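Local coordinates for protein ywnA (Bacillus subtilis subsp. subtilis, PDB 1XD7) that probably binds DNA through a winged helix-turn-helix domain and regulates transcription as a member of the Rrf2 family, at the interface of chains A and B. Numbering follows the deposited sequence. Chains: chain A/B, ywnA.

The interface of chains A and B. Residues chain A 6, 8-9, 73, 122; chain B 110-111, 114.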
loop_
_atom_site.group_PDB
_atom_site.type_symbol
_atom_site.label_atom_id
_atom_site.label_comp_id
_atom_site.label_asym_id
_atom_site.label_seq_id
_atom_site.Cartn_x
_atom_site.Cartn_y
_atom_site.Cartn_z
ATOM N N SER A 6 5.246 -3.076 -8.108
ATOM C CA SER A 6 5.760 -3.724 -6.869
ATOM C C SER A 6 6.914 -4.692 -7.150
ATOM O O SER A 6 6.904 -5.431 -8.136
ATOM C CB SER A 6 4.619 -4.459 -6.162
ATOM O OG SER A 6 3.918 -5.306 -7.061
ATOM N N LEU A 8 7.668 -7.017 -5.146
ATOM C CA LEU A 8 7.240 -8.263 -4.529
ATOM C C LEU A 8 6.858 -9.233 -5.636
ATOM O O LEU A 8 7.283 -10.397 -5.662
ATOM C CB LEU A 8 6.032 -7.980 -3.642
ATOM C CG LEU A 8 5.661 -8.929 -2.511
ATOM C CD1 LEU A 8 4.153 -8.995 -2.466
ATOM C CD2 LEU A 8 6.244 -10.295 -2.709
ATOM N N ALA A 9 6.047 -8.735 -6.552
ATOM C CA ALA A 9 5.612 -9.535 -7.673
ATOM C C ALA A 9 6.845 -10.026 -8.428
ATOM O O ALA A 9 7.041 -11.233 -8.622
ATOM C CB ALA A 9 4.730 -8.706 -8.584
ATOM N N LEU A 73 5.170 -14.834 1.861
ATOM C CA LEU A 73 5.284 -13.682 0.997
ATOM C C LEU A 73 5.814 -12.509 1.832
ATOM O O LEU A 73 6.661 -11.744 1.383
ATOM C CB LEU A 73 3.929 -13.361 0.372
ATOM C CG LEU A 73 3.387 -14.489 -0.527
ATOM C CD1 LEU A 73 2.394 -13.929 -1.531
ATOM C CD2 LEU A 73 4.526 -15.145 -1.288
ATOM N N LEU A 122 0.285 -11.242 4.039
ATOM C CA LEU A 122 1.528 -11.668 3.407
ATOM C C LEU A 122 2.220 -12.777 4.155
ATOM O O LEU A 122 3.032 -13.498 3.587
ATOM C CB LEU A 122 2.502 -10.508 3.295
ATOM C CG LEU A 122 2.078 -9.374 2.382
ATOM C CD1 LEU A 122 3.089 -8.254 2.536
ATOM C CD2 LEU A 122 2.000 -9.855 0.947
ATOM N N THR B 110 -3.869 -12.725 -4.872
ATOM C CA THR B 110 -3.310 -12.527 -3.534
ATOM C C THR B 110 -3.388 -11.047 -3.185
ATOM O O THR B 110 -3.892 -10.671 -2.131
ATOM C CB THR B 110 -1.855 -12.982 -3.462
ATOM O OG1 THR B 110 -1.735 -14.299 -4.018
ATOM C CG2 THR B 110 -1.399 -13.022 -2.023
ATOM N N PHE B 111 -2.899 -10.213 -4.095
ATOM C CA PHE B 111 -2.934 -8.770 -3.915
ATOM C C PHE B 111 -4.347 -8.288 -3.644
ATOM O O PHE B 111 -4.545 -7.154 -3.197
ATOM C CB PHE B 111 -2.423 -8.060 -5.164
ATOM C CG PHE B 111 -0.972 -8.280 -5.430
ATOM C CD1 PHE B 111 -0.376 -7.726 -6.554
ATOM C CD2 PHE B 111 -0.199 -9.053 -4.560
ATOM C CE1 PHE B 111 0.969 -7.939 -6.815
ATOM C CE2 PHE B 111 1.144 -9.273 -4.807
ATOM C CZ PHE B 111 1.734 -8.718 -5.936
ATOM N N VAL B 114 -4.822 -9.195 0.235
ATOM C CA VAL B 114 -4.140 -8.187 1.033
ATOM C C VAL B 114 -4.885 -6.877 0.920
ATOM O O VAL B 114 -5.032 -6.132 1.889
ATOM C CB VAL B 114 -2.705 -7.972 0.535
ATOM C CG1 VAL B 114 -2.160 -6.653 1.071
ATOM C CG2 VAL B 114 -1.836 -9.139 0.970
#
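B:Phe111 meets A:Ser6, A:Leu8 and A:Ala9 in the N-terminal segment of chain A, and it buries far more surface here, 66 Å², than any other residue of the patch. CG anti to the carbonyl carbon (chi1 -67°) sets the ring's direction, and its far rim, CE1, CZ and CE2, reaches chain A. The methyl CB of A:Ala9 lies in the ring plane at its edge, 4.0 Å from the para carbon CZ of B:Phe111. Two more groups approach opposite corners of the rim, both displaced to the same side of the ring plane. CD1 of A:Leu8 comes to 3.8 Å from CE2 of B:Phe111, the two side chains running past each other in opposite directions; the hydroxyl OG of A:Ser6 sits 4.0 Å from CE1 of B:Phe111, a van der Waals approach.

Purely aliphatic contacts continue the patch. The methyl CG2 of B:Thr110 meets CD1 of A:Leu73 tip to tip at 3.9 Å; chi1 of -49° turns OG1 aside and leaves this methyl facing the leucine. One turn along, B:Val114 uses CG2 to touch CD2 of A:Leu122 at 3.9 Å, at a slant.

The two-fold repeats this apolar helix-packing patch with the chains exchanged, as in a homodimer, although the structure alone does not show that this pairing is the biological one. Helix 98-122 of chain B packs against the head of helix 7-19 and the residue just before it, the start of helix 73-80 and the last residue of helix 98-122 in chain A, probably helping to set the two predicted DNA-binding regions (residues 26-49) relative to each other.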